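Local coordinates for protein threonine synthase (Brucella melitensis bv. 1, PDB 4F4F) that probably catalyses the pyridoxal-phosphate-dependent conversion of O-phospho-L-homoserine and water to L-threonine and phosphate, the last step of threonine biosynthesis, at residues A23-L28 against R126-V131; E137-V142 against D161-F166; A375-V380 against A426-E431; L388-A393 against A418-A423. All coordinates share one frame; numbering follows the deposited sequence.

Contact 1: residues A23-L28 against R126-V131; sequences ALLAGL and RMMDYV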
loop_
_atom_site.group_PDB
_atom_site.type_symbol
_atom_site.label_atom_id
_atom_site.label_comp_id
_atom_site.label_asym_id
_atom_site.label_seq_id
_atom_site.Cartn_x
_atom_site.Cartn_y
_atom_site.Cartn_z
ATOM N N ALA A 23 8.356 11.230 11.877
ATOM C CA ALA A 23 8.527 10.373 10.718
ATOM C C ALA A 23 7.225 10.318 9.927
ATOM O O ALA A 23 7.255 10.292 8.696
ATOM C CB ALA A 23 8.982 8.981 11.102
ATOM N N LEU A 24 6.087 10.313 10.636
ATOM C CA LEU A 24 4.778 10.281 9.997
ATOM C C LEU A 24 4.540 11.542 9.154
ATOM O O LEU A 24 3.970 11.455 8.091
ATOM C CB LEU A 24 3.665 10.122 11.046
ATOM C CG LEU A 24 2.217 10.026 10.532
ATOM C CD1 LEU A 24 1.303 9.312 11.505
ATOM C CD2 LEU A 24 1.668 11.412 10.219
ATOM N N LEU A 25 4.962 12.698 9.634
ATOM C CA LEU A 25 4.720 13.966 8.946
ATOM C C LEU A 25 5.824 14.311 7.955
ATOM O O LEU A 25 5.573 14.947 6.924
ATOM C CB LEU A 25 4.645 15.095 9.965
ATOM C CG LEU A 25 3.447 15.055 10.906
ATOM C CD1 LEU A 25 3.588 16.150 11.944
ATOM C CD2 LEU A 25 2.136 15.203 10.132
ATOM N N ALA A 26 7.056 13.929 8.287
ATOM C CA ALA A 26 8.179 14.171 7.389
ATOM C C ALA A 26 7.935 13.496 6.022
ATOM O O ALA A 26 8.209 14.112 4.990
ATOM C CB ALA A 26 9.478 13.699 8.026
ATOM N N GLY A 27 7.425 12.263 6.007
ATOM C CA GLY A 27 7.317 11.487 4.756
ATOM C C GLY A 27 8.711 11.044 4.254
ATOM O O GLY A 27 9.402 10.273 4.940
ATOM N N LEU A 28 9.118 11.509 3.064
ATOM C CA LEU A 28 10.482 11.294 2.507
ATOM C C LEU A 28 11.601 12.048 3.250
ATOM O O LEU A 28 11.447 13.229 3.508
ATOM C CB LEU A 28 10.530 11.818 1.097
ATOM C CG LEU A 28 11.818 11.518 0.313
ATOM C CD1 LEU A 28 11.779 10.116 -0.321
ATOM C CD2 LEU A 28 12.003 12.546 -0.773
ATOM N N ARG A 126 -6.105 8.724 10.499
ATOM C CA ARG A 126 -6.436 8.961 11.907
ATOM C C ARG A 126 -5.215 9.245 12.762
ATOM O O ARG A 126 -5.260 10.112 13.628
ATOM C CB ARG A 126 -7.262 7.793 12.489
ATOM C CG ARG A 126 -8.632 7.693 11.856
ATOM C CD ARG A 126 -9.474 6.499 12.273
ATOM N NE ARG A 126 -10.865 6.608 11.813
ATOM C CZ ARG A 126 -11.279 6.277 10.583
ATOM N NH1 ARG A 126 -10.420 5.827 9.665
ATOM N NH2 ARG A 126 -12.544 6.394 10.252
ATOM N N MET A 127 -4.117 8.547 12.515
ATOM C CA MET A 127 -2.873 8.814 13.224
ATOM C C MET A 127 -2.416 10.231 12.906
ATOM O O MET A 127 -2.014 10.975 13.789
ATOM C CB MET A 127 -1.776 7.802 12.833
ATOM C CG MET A 127 -2.090 6.395 13.305
ATOM S SD MET A 127 -0.701 5.286 13.203
ATOM C CE MET A 127 -0.341 5.225 11.434
ATOM N N MET A 128 -2.474 10.597 11.618
ATOM C CA MET A 128 -2.065 11.919 11.192
ATOM C C MET A 128 -2.963 12.983 11.826
ATOM O O MET A 128 -2.472 14.008 12.266
ATOM C CB MET A 128 -2.074 12.043 9.676
ATOM C CG MET A 128 -1.558 13.395 9.187
ATOM S SD MET A 128 -1.504 13.557 7.376
ATOM C CE MET A 128 -0.586 12.095 6.896
ATOM N N ASP A 129 -4.268 12.735 11.888
ATOM C CA ASP A 129 -5.208 13.705 12.494
ATOM C C ASP A 129 -4.838 13.977 13.966
ATOM O O ASP A 129 -4.879 15.111 14.443
ATOM C CB ASP A 129 -6.619 13.140 12.397
ATOM C CG ASP A 129 -7.674 14.187 12.151
ATOM O OD1 ASP A 129 -7.462 15.116 11.350
ATOM O OD2 ASP A 129 -8.771 14.012 12.693
ATOM N N TYR A 130 -4.421 12.919 14.647
ATOM C CA TYR A 130 -4.054 12.979 16.044
ATOM C C TYR A 130 -2.740 13.752 16.213
ATOM O O TYR A 130 -2.645 14.639 17.072
ATOM C CB TYR A 130 -3.953 11.572 16.676
ATOM C CG TYR A 130 -3.505 11.651 18.101
ATOM C CD1 TYR A 130 -2.150 11.617 18.408
ATOM C CD2 TYR A 130 -4.420 11.834 19.140
ATOM C CE1 TYR A 130 -1.717 11.718 19.719
ATOM C CE2 TYR A 130 -3.992 11.949 20.458
ATOM C CZ TYR A 130 -2.634 11.894 20.729
ATOM O OH TYR A 130 -2.145 12.024 22.024
ATOM N N VAL A 131 -1.735 13.419 15.402
ATOM C CA VAL A 131 -0.445 14.112 15.490
ATOM C C VAL A 131 -0.570 15.617 15.200
ATOM O O VAL A 131 0.018 16.455 15.913
ATOM C CB VAL A 131 0.600 13.458 14.560
ATOM C CG1 VAL A 131 1.819 14.354 14.424
ATOM C CG2 VAL A 131 0.918 12.045 15.050
#
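Apolar contacts carry this interface, and L24 supplies the central one. Its CG stands anti to the backbone N (chi1 -178°), which sends the forked end straight at helix 117-134, where the CA atoms of L24 and M128 are 7.1 Å apart. The two methyls divide the work: CD1 of L24 lies 3.7 Å from M127 CB, while CD2 of L24 lies 3.8 Å from M128 CB. The fork therefore rests on the roots of two consecutive methionines, crossing both side chains obliquely. M128 bends at chi3 (-52°) so that its CE also comes to 4.1 Å from L24 CD2.

This is helix-on-helix packing between the N-terminal region of threonine synthase and the pyridoxal-phosphate enzyme region, away from the cofactor site.

One turn further along helix 117-134, V131 meets L25, the residue next to L24. The two side chains touch tip to tip, with L25 CD1 at 3.5 Å from V131 CG1. The other branch, L25 CD2, is a looser neighbour of M128 CG at 4.2 Å. M127 is further enclosed by F20 and by M80 of helix 74-86.

L24 also has a polar bond outside the two segments, its O accepting from N228 ND2. The helix of L24 ends at A26, and G27, with positive phi (71°), is the first residue to leave helical geometry.

Contact 2: residues E137-V142 against D161-F166; sequences ERATIV and DNTDIF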
loop_
_atom_site.group_PDB
_atom_site.type_symbol
_atom_site.label_atom_id
_atom_site.label_comp_id
_atom_site.label_asym_id
_atom_site.label_seq_id
_atom_site.Cartn_x
_atom_site.Cartn_y
_atom_site.Cartn_z
ATOM N N GLU A 137 -1.689 21.984 14.522
ATOM C CA GLU A 137 -1.486 22.172 13.089
ATOM C C GLU A 137 -2.621 21.558 12.312
ATOM O O GLU A 137 -3.446 20.778 12.845
ATOM C CB GLU A 137 -0.179 21.515 12.637
ATOM C CG GLU A 137 1.056 22.315 13.006
ATOM C CD GLU A 137 2.325 21.552 12.730
ATOM O OE1 GLU A 137 2.270 20.606 11.934
ATOM O OE2 GLU A 137 3.370 21.887 13.316
ATOM N N ARG A 138 -2.642 21.914 11.036
ATOM C CA ARG A 138 -3.554 21.349 10.072
ATOM C C ARG A 138 -2.701 20.966 8.874
ATOM O O ARG A 138 -1.518 21.324 8.810
ATOM C CB ARG A 138 -4.621 22.376 9.670
ATOM C CG ARG A 138 -5.365 22.987 10.861
ATOM C CD ARG A 138 -6.576 23.801 10.442
ATOM N NE ARG A 138 -7.367 22.968 9.554
ATOM C CZ ARG A 138 -8.332 22.138 9.939
ATOM N NH1 ARG A 138 -8.692 22.047 11.215
ATOM N NH2 ARG A 138 -8.943 21.395 9.026
ATOM N N ALA A 139 -3.282 20.213 7.955
ATOM C CA ALA A 139 -2.579 19.870 6.705
ATOM C C ALA A 139 -3.528 19.905 5.512
ATOM O O ALA A 139 -4.722 19.648 5.652
ATOM C CB ALA A 139 -1.919 18.506 6.801
ATOM N N THR A 140 -2.964 20.173 4.335
ATOM C CA THR A 140 -3.676 20.121 3.073
ATOM C C THR A 140 -3.061 18.925 2.327
ATOM O O THR A 140 -1.904 18.972 1.917
ATOM C CB THR A 140 -3.493 21.439 2.289
ATOM O OG1 THR A 140 -3.973 22.545 3.078
ATOM C CG2 THR A 140 -4.234 21.384 0.950
ATOM N N ILE A 141 -3.816 17.836 2.234
ATOM C CA ILE A 141 -3.365 16.610 1.536
ATOM C C ILE A 141 -3.611 16.780 0.055
ATOM O O ILE A 141 -4.728 17.111 -0.349
ATOM C CB ILE A 141 -4.119 15.349 2.013
ATOM C CG1 ILE A 141 -4.107 15.252 3.569
ATOM C CG2 ILE A 141 -3.543 14.092 1.326
ATOM C CD1 ILE A 141 -2.764 14.946 4.171
ATOM N N VAL A 142 -2.585 16.572 -0.761
ATOM C CA VAL A 142 -2.745 16.752 -2.207
ATOM C C VAL A 142 -2.163 15.540 -2.939
ATOM O O VAL A 142 -1.078 15.100 -2.617
ATOM C CB VAL A 142 -2.104 18.085 -2.694
ATOM C CG1 VAL A 142 -2.354 18.258 -4.183
ATOM C CG2 VAL A 142 -2.699 19.301 -1.958
ATOM N N ASP A 161 -10.668 15.781 11.166
ATOM C CA ASP A 161 -10.819 17.120 11.694
ATOM C C ASP A 161 -9.741 18.101 11.181
ATOM O O ASP A 161 -10.040 19.265 10.946
ATOM C CB ASP A 161 -10.815 17.090 13.232
ATOM C CG ASP A 161 -11.923 16.180 13.825
ATOM O OD1 ASP A 161 -13.001 16.005 13.200
ATOM O OD2 ASP A 161 -11.715 15.653 14.946
ATOM N N ASN A 162 -8.510 17.631 11.005
ATOM C CA ASN A 162 -7.354 18.524 10.831
ATOM C C ASN A 162 -6.750 18.558 9.414
ATOM O O ASN A 162 -5.691 19.167 9.211
ATOM C CB ASN A 162 -6.286 18.185 11.874
ATOM C CG ASN A 162 -6.814 18.351 13.293
ATOM O OD1 ASN A 162 -6.736 17.451 14.133
ATOM N ND2 ASN A 162 -7.405 19.471 13.539
ATOM N N THR A 163 -7.459 17.941 8.466
ATOM C CA THR A 163 -7.009 17.830 7.073
ATOM C C THR A 163 -8.133 18.179 6.101
ATOM O O THR A 163 -9.322 18.111 6.453
ATOM C CB THR A 163 -6.472 16.421 6.737
ATOM O OG1 THR A 163 -7.483 15.439 7.004
ATOM C CG2 THR A 163 -5.209 16.126 7.537
ATOM N N ASP A 164 -7.719 18.675 4.931
ATOM C CA ASP A 164 -8.570 18.842 3.745
ATOM C C ASP A 164 -7.787 18.102 2.652
ATOM O O ASP A 164 -6.540 18.199 2.578
ATOM C CB ASP A 164 -8.756 20.319 3.387
ATOM C CG ASP A 164 -9.493 21.089 4.483
ATOM O OD1 ASP A 164 -10.696 20.858 4.653
ATOM O OD2 ASP A 164 -8.864 21.891 5.211
ATOM N N ILE A 165 -8.501 17.350 1.838
ATOM C CA ILE A 165 -7.872 16.547 0.820
ATOM C C ILE A 165 -8.335 16.939 -0.578
ATOM O O ILE A 165 -9.538 17.167 -0.813
ATOM C CB ILE A 165 -8.068 15.039 1.113
ATOM C CG1 ILE A 165 -7.318 14.174 0.078
ATOM C CG2 ILE A 165 -9.547 14.733 1.163
ATOM C CD1 ILE A 165 -6.997 12.737 0.459
ATOM N N PHE A 166 -7.356 17.075 -1.474
ATOM C CA PHE A 166 -7.576 17.425 -2.858
ATOM C C PHE A 166 -6.909 16.340 -3.718
ATOM O O PHE A 166 -5.701 16.111 -3.624
ATOM C CB PHE A 166 -6.959 18.807 -3.187
ATOM C CG PHE A 166 -7.457 19.915 -2.298
ATOM C CD1 PHE A 166 -7.044 19.989 -0.977
ATOM C CD2 PHE A 166 -8.366 20.848 -2.761
ATOM C CE1 PHE A 166 -7.537 20.994 -0.145
ATOM C CE2 PHE A 166 -8.850 21.844 -1.943
ATOM C CZ PHE A 166 -8.429 21.934 -0.634
HETATM O O HOH W 1 -7.042 21.583 6.803
#
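Four backbone hydrogen bonds zip these segments together in the alternating pattern of parallel strands. A139 N donates to N162 O, D164 N to A139 O, I141 N to D164 O at 2.8 Å, and F166 N to I141 O, the last being the straightest at 164°. A139 and I141 thus use both N and O on the same partner segment, 161-166. The strands, 139-144 and 163-170, are the two strands of a beta-alpha-beta unit with helix 148-157, adjacent within a parallel sheet.

Just before the strands, R138 grips the carbonyl of D161 end-on: NH1 and NH2 both donate to the single atom D161 O, each at 3.1 Å and each on a lone-pair direction in the carbonyl plane. The bonds are bent (136° and 137°), as sharing one acceptor requires.

The water beside R138 accepts from its NH2 at 2.9 Å and donates to both A139 O and D164 OD2. The direct salt bridge from R138 NH2 to D164 OD2 is long; D164 has a stronger partner in R467, which probably fixes its carboxylate.

On the face with A139 and T163, the I141 and I165 side chains cross obliquely, and helices 117-134 and 148-157 cover them. On the other face, helix 455-465 packs over T140 and F166; T140 OG1 is bonded to L219 O, and the F166 ring stacks with H191. I141 O lies at the edge of that ring, in its plane, while T140 CG2 approaches F166 CE1 obliquely to 3.5 Å.

Contact 3: residues A375-V380 against A426-E431; sequences ATIESV and AACGVE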
loop_
_atom_site.group_PDB
_atom_site.type_symbol
_atom_site.label_atom_id
_atom_site.label_comp_id
_atom_site.label_asym_id
_atom_site.label_seq_id
_atom_site.Cartn_x
_atom_site.Cartn_y
_atom_site.Cartn_z
ATOM N N ALA A 375 -6.237 -16.948 -17.314
ATOM C CA ALA A 375 -6.375 -18.393 -17.209
ATOM C C ALA A 375 -6.555 -18.780 -15.724
ATOM O O ALA A 375 -7.362 -19.636 -15.412
ATOM C CB ALA A 375 -5.161 -19.095 -17.838
ATOM N N THR A 376 -5.794 -18.130 -14.842
ATOM C CA THR A 376 -5.904 -18.329 -13.397
ATOM C C THR A 376 -7.270 -17.916 -12.867
ATOM O O THR A 376 -7.904 -18.673 -12.113
ATOM C CB THR A 376 -4.798 -17.572 -12.672
ATOM O OG1 THR A 376 -3.533 -17.908 -13.278
ATOM C CG2 THR A 376 -4.776 -17.908 -11.176
ATOM N N ILE A 377 -7.788 -16.768 -13.290
ATOM C CA ILE A 377 -9.167 -16.390 -12.856
ATOM C C ILE A 377 -10.163 -17.480 -13.257
ATOM O O ILE A 377 -10.967 -17.935 -12.460
ATOM C CB ILE A 377 -9.646 -15.015 -13.406
ATOM C CG1 ILE A 377 -8.756 -13.859 -12.891
ATOM C CG2 ILE A 377 -11.113 -14.791 -13.036
ATOM C CD1 ILE A 377 -8.983 -12.531 -13.590
ATOM N N GLU A 378 -10.094 -17.915 -14.506
ATOM C CA GLU A 378 -11.046 -18.890 -15.001
ATOM C C GLU A 378 -10.917 -20.245 -14.292
ATOM O O GLU A 378 -11.931 -20.805 -13.910
ATOM C CB GLU A 378 -10.931 -19.026 -16.518
ATOM C CG GLU A 378 -12.135 -19.699 -17.151
ATOM C CD GLU A 378 -12.067 -21.202 -17.082
ATOM O OE1 GLU A 378 -10.957 -21.749 -16.876
ATOM O OE2 GLU A 378 -13.117 -21.849 -17.257
ATOM N N SER A 379 -9.692 -20.741 -14.067
ATOM C CA SER A 379 -9.526 -22.043 -13.402
ATOM C C SER A 379 -9.957 -22.015 -11.947
ATOM O O SER A 379 -10.617 -22.934 -11.516
ATOM C CB SER A 379 -8.104 -22.649 -13.488
ATOM O OG SER A 379 -7.183 -21.887 -12.780
ATOM N N VAL A 380 -9.570 -20.989 -11.199
ATOM C CA VAL A 380 -9.996 -20.882 -9.792
ATOM C C VAL A 380 -11.535 -20.761 -9.661
ATOM O O VAL A 380 -12.137 -21.379 -8.774
ATOM C CB VAL A 380 -9.254 -19.774 -9.034
ATOM C CG1 VAL A 380 -9.743 -19.686 -7.600
ATOM C CG2 VAL A 380 -7.752 -20.049 -9.029
ATOM N N ALA A 426 -13.754 -10.600 -19.200
ATOM C CA ALA A 426 -12.939 -11.116 -20.308
ATOM C C ALA A 426 -12.345 -12.484 -19.948
ATOM O O ALA A 426 -12.317 -13.374 -20.769
ATOM C CB ALA A 426 -11.829 -10.130 -20.684
ATOM N N ALA A 427 -11.921 -12.659 -18.704
ATOM C CA ALA A 427 -11.260 -13.898 -18.294
ATOM C C ALA A 427 -12.209 -15.067 -18.160
ATOM O O ALA A 427 -11.860 -16.187 -18.519
ATOM C CB ALA A 427 -10.517 -13.699 -16.968
ATOM N N CYS A 428 -13.384 -14.831 -17.606
ATOM C CA CYS A 428 -14.256 -15.942 -17.222
ATOM C C CYS A 428 -15.717 -15.758 -17.514
ATOM O O CYS A 428 -16.497 -16.622 -17.183
ATOM C CB CYS A 428 -14.093 -16.219 -15.717
ATOM S SG CYS A 428 -14.727 -14.942 -14.595
ATOM N N GLY A 429 -16.101 -14.634 -18.112
ATOM C CA GLY A 429 -17.499 -14.389 -18.443
ATOM C C GLY A 429 -18.404 -13.917 -17.323
ATOM O O GLY A 429 -19.592 -13.683 -17.559
ATOM N N VAL A 430 -17.895 -13.797 -16.101
ATOM C CA VAL A 430 -18.731 -13.327 -14.997
ATOM C C VAL A 430 -18.617 -11.804 -14.879
ATOM O O VAL A 430 -17.516 -11.246 -14.965
ATOM C CB VAL A 430 -18.335 -13.997 -13.674
ATOM C CG1 VAL A 430 -18.956 -13.266 -12.481
ATOM C CG2 VAL A 430 -18.734 -15.464 -13.700
ATOM N N GLU A 431 -19.759 -11.132 -14.737
ATOM C CA GLU A 431 -19.759 -9.711 -14.425
ATOM C C GLU A 431 -19.804 -9.650 -12.899
ATOM O O GLU A 431 -20.827 -9.966 -12.319
ATOM C CB GLU A 431 -20.973 -8.998 -15.051
ATOM C CG GLU A 431 -20.983 -7.472 -14.917
ATOM C CD GLU A 431 -19.706 -6.786 -15.369
ATOM O OE1 GLU A 431 -19.132 -7.137 -16.427
ATOM O OE2 GLU A 431 -19.267 -5.862 -14.656
#
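No aromatic ring enters this contact; the flat groups are the E378 carboxylate and the peptide between A427 and C428. The carboxylate leads away from 426-431 because the side chain bends at chi2 (-83°), and its OE2 makes a weak hydrogen bond to S382 OG. What reaches A427 O is the aliphatic root of the glutamate, with E378 CB at 3.6 Å from that oxygen.

The rest is packing of I377, on helix 370-384, against the small side chains of A427 and C428 at the C-terminal end of helix 421-428. I377 points across, its two branches spread around A427: I377 CD1 lies 3.9 Å from A427 CB, and I377 CG2 is 3.9 Å from C428 SG. The backbones come close, with the CA atoms of E378 and C428 4.9 Å apart, and C428 CB sits 4.1 Å from E378 CA. Beyond C428, G429 has positive phi (80°) and turns the chain; V430 N then donates a weak bond back to C428 SG at 3.7 Å.

With alanine and cysteine at the meeting point, the helix end can approach closely, and the join rests on dispersion between methyl, methylene and sulfur atoms, without charge pairing between the two segments.

Contact 4: residues L388-A393 against A418-A423; sequences LDPHSA and AKFPDA. With PLP (pyridoxal-5'-phosphate), chain C.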
loop_
_atom_site.group_PDB
_atom_site.type_symbol
_atom_site.label_atom_id
_atom_site.label_comp_id
_atom_site.label_asym_id
_atom_site.label_seq_id
_atom_site.Cartn_x
_atom_site.Cartn_y
_atom_site.Cartn_z
ATOM N N LEU A 388 -11.550 -14.327 -8.497
ATOM C CA LEU A 388 -10.429 -13.410 -8.281
ATOM C C LEU A 388 -10.454 -12.203 -9.234
ATOM O O LEU A 388 -10.793 -12.312 -10.418
ATOM C CB LEU A 388 -9.101 -14.142 -8.525
ATOM C CG LEU A 388 -8.726 -15.278 -7.580
ATOM C CD1 LEU A 388 -7.998 -16.401 -8.313
ATOM C CD2 LEU A 388 -7.919 -14.731 -6.389
ATOM N N ASP A 389 -10.003 -11.069 -8.712
ATOM C CA ASP A 389 -9.625 -9.943 -9.546
ATOM C C ASP A 389 -8.254 -10.284 -10.200
ATOM O O ASP A 389 -7.575 -11.261 -9.813
ATOM C CB ASP A 389 -9.601 -8.627 -8.726
ATOM C CG ASP A 389 -8.201 -8.108 -8.485
ATOM O OD1 ASP A 389 -7.812 -7.134 -9.146
ATOM O OD2 ASP A 389 -7.488 -8.689 -7.646
ATOM N N PRO A 390 -7.815 -9.478 -11.167
ATOM C CA PRO A 390 -6.547 -9.796 -11.862
ATOM C C PRO A 390 -5.274 -9.676 -11.009
ATOM O O PRO A 390 -4.420 -10.540 -11.092
ATOM C CB PRO A 390 -6.513 -8.810 -13.030
ATOM C CG PRO A 390 -7.637 -7.860 -12.829
ATOM C CD PRO A 390 -8.587 -8.423 -11.845
ATOM N N HIS A 391 -5.176 -8.649 -10.170
ATOM C CA HIS A 391 -4.018 -8.500 -9.303
ATOM C C HIS A 391 -3.900 -9.730 -8.397
ATOM O O HIS A 391 -2.824 -10.327 -8.255
ATOM C CB HIS A 391 -4.109 -7.230 -8.445
ATOM C CG HIS A 391 -4.345 -5.951 -9.214
ATOM N ND1 HIS A 391 -5.572 -5.553 -9.627
ATOM C CD2 HIS A 391 -3.461 -4.956 -9.610
ATOM C CE1 HIS A 391 -5.469 -4.370 -10.244
ATOM N NE2 HIS A 391 -4.171 -4.011 -10.247
ATOM N N SER A 392 -5.008 -10.118 -7.784
ATOM C CA SER A 392 -5.025 -11.266 -6.887
ATOM C C SER A 392 -4.745 -12.576 -7.610
ATOM O O SER A 392 -4.048 -13.444 -7.089
ATOM C CB SER A 392 -6.371 -11.357 -6.186
ATOM O OG SER A 392 -6.699 -10.123 -5.552
ATOM N N ALA A 393 -5.239 -12.692 -8.835
ATOM C CA ALA A 393 -4.963 -13.868 -9.635
ATOM C C ALA A 393 -3.479 -13.985 -9.970
ATOM O O ALA A 393 -2.954 -15.093 -10.042
ATOM C CB ALA A 393 -5.819 -13.876 -10.896
ATOM N N ALA A 418 -15.022 -6.804 -8.382
ATOM C CA ALA A 418 -15.854 -5.727 -8.915
ATOM C C ALA A 418 -15.106 -4.421 -9.186
ATOM O O ALA A 418 -15.655 -3.552 -9.837
ATOM C CB ALA A 418 -17.073 -5.460 -8.029
ATOM N N LYS A 419 -13.873 -4.289 -8.700
ATOM C CA LYS A 419 -13.031 -3.128 -8.985
ATOM C C LYS A 419 -12.422 -3.177 -10.385
ATOM O O LYS A 419 -11.959 -2.144 -10.886
ATOM C CB LYS A 419 -11.887 -2.986 -7.957
ATOM C CG LYS A 419 -12.243 -2.287 -6.649
ATOM C CD LYS A 419 -12.788 -0.880 -6.933
ATOM C CE LYS A 419 -12.261 0.229 -6.025
ATOM N NZ LYS A 419 -10.807 0.297 -5.798
ATOM N N PHE A 420 -12.404 -4.361 -11.008
ATOM C CA PHE A 420 -11.799 -4.541 -12.341
ATOM C C PHE A 420 -12.681 -5.476 -13.141
ATOM O O PHE A 420 -12.238 -6.536 -13.581
ATOM C CB PHE A 420 -10.359 -5.046 -12.176
ATOM C CG PHE A 420 -9.489 -4.059 -11.447
ATOM C CD1 PHE A 420 -9.024 -2.925 -12.095
ATOM C CD2 PHE A 420 -9.262 -4.190 -10.082
ATOM C CE1 PHE A 420 -8.288 -1.974 -11.418
ATOM C CE2 PHE A 420 -8.535 -3.253 -9.398
ATOM C CZ PHE A 420 -8.045 -2.137 -10.063
ATOM N N PRO A 421 -13.945 -5.077 -13.341
ATOM C CA PRO A 421 -14.917 -5.955 -13.949
ATOM C C PRO A 421 -14.590 -6.330 -15.405
ATOM O O PRO A 421 -14.906 -7.440 -15.813
ATOM C CB PRO A 421 -16.208 -5.139 -13.878
ATOM C CG PRO A 421 -15.753 -3.718 -13.952
ATOM C CD PRO A 421 -14.464 -3.701 -13.188
ATOM N N ASP A 422 -13.953 -5.435 -16.169
ATOM C CA ASP A 422 -13.671 -5.730 -17.597
ATOM C C ASP A 422 -12.757 -6.950 -17.746
ATOM O O ASP A 422 -13.006 -7.866 -18.564
ATOM C CB ASP A 422 -12.997 -4.546 -18.313
ATOM C CG ASP A 422 -13.944 -3.381 -18.575
ATOM O OD1 ASP A 422 -15.154 -3.501 -18.332
ATOM O OD2 ASP A 422 -13.448 -2.330 -19.044
ATOM N N ALA A 423 -11.676 -6.930 -16.988
ATOM C CA ALA A 423 -10.689 -7.983 -17.066
ATOM C C ALA A 423 -11.288 -9.286 -16.539
ATOM O O ALA A 423 -11.044 -10.338 -17.093
ATOM C CB ALA A 423 -9.465 -7.609 -16.269
HETATM N N1 PLP C . -2.702 -4.843 -5.991
HETATM C C2 PLP C . -3.629 -3.815 -5.895
HETATM C C2A PLP C . -5.116 -3.999 -6.107
HETATM C C3 PLP C . -3.160 -2.445 -5.537
HETATM O O3 PLP C . -4.082 -1.422 -5.431
HETATM C C4 PLP C . -1.678 -2.263 -5.330
HETATM C C4A PLP C . -1.073 -0.947 -4.958
HETATM C C5 PLP C . -0.776 -3.436 -5.448
HETATM C C6 PLP C . -1.365 -4.683 -5.767
HETATM C C5A PLP C . 0.733 -3.258 -5.181
HETATM O O4P PLP C . 1.065 -2.859 -3.786
HETATM P P PLP C . 2.542 -2.380 -3.243
HETATM O O1P PLP C . 3.509 -3.456 -3.712
HETATM O O2P PLP C . 2.748 -1.036 -3.913
HETATM O O3P PLP C . 2.477 -2.255 -1.736
#
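Two helix starts meet here, with D389 and F420 at their N-cap positions and their CA atoms 6.5 Å apart. D389 caps helix 390-402, whose H391 belongs to the PLP pocket: OD2 accepts from S392 N at 2.9 Å, from above the carboxylate plane, and from S392 OG, while OD1 takes a weaker bond from H391 N.

The same OD1 receives H391 ND1 through its syn lone pair at 2.8 Å, nearly straight (173°) and in the ring plane, a His-carboxylate hydrogen bond that fixes the imidazole rotation. NE2 of that ring is met by the backbone N of S312, so the carboxylate would probably hold the proton on ND1, leaving NE2 to accept from S312 N.

F420 sends its ring across the histidine at about a right angle between side-chain directions. Over the phenyl face, toward the rim, sits H391 CE1, 3.4 Å from F420 CE2; the ring planes meet at 58°, an oblique pair. Beside it D389 OD1 lies 3.4 Å from F420 CD2. At the root of the phenylalanine side chain, P390 CD packs on F420 CB, and P390 CG meets A423 CB at 3.9 Å.

The imidazole also touches the cofactor: PLP C2A lies over one H391 face near the rim, and H391 CD2 comes to 3.7 Å from PLP N1.

In the fold
The contacts form two pairs. Contacts 1 and 2, centres about 11 Å apart, are joined by helix 117-134 of contact 1, which strand 139-144 follows in the chain: D129 OD1 lies 2.7 Å from N162 N, a probable hydrogen bond, and M128 SD packs on I141 CD1 at 3.7 Å. Contacts 3 and 4, centres about 9 Å apart, both use helix 421-428, and I377 CG1 touches A393 CB at 3.5 Å. The I377 side chain is about 12 Å from PLP, whereas H391 of contact 4 touches it. Contacts 1 and 4 have centres about 32 Å apart. The I165 side chain of contact 2 is about 12 Å from that of K117, the predicted attachment lysine, not linked to PLP here.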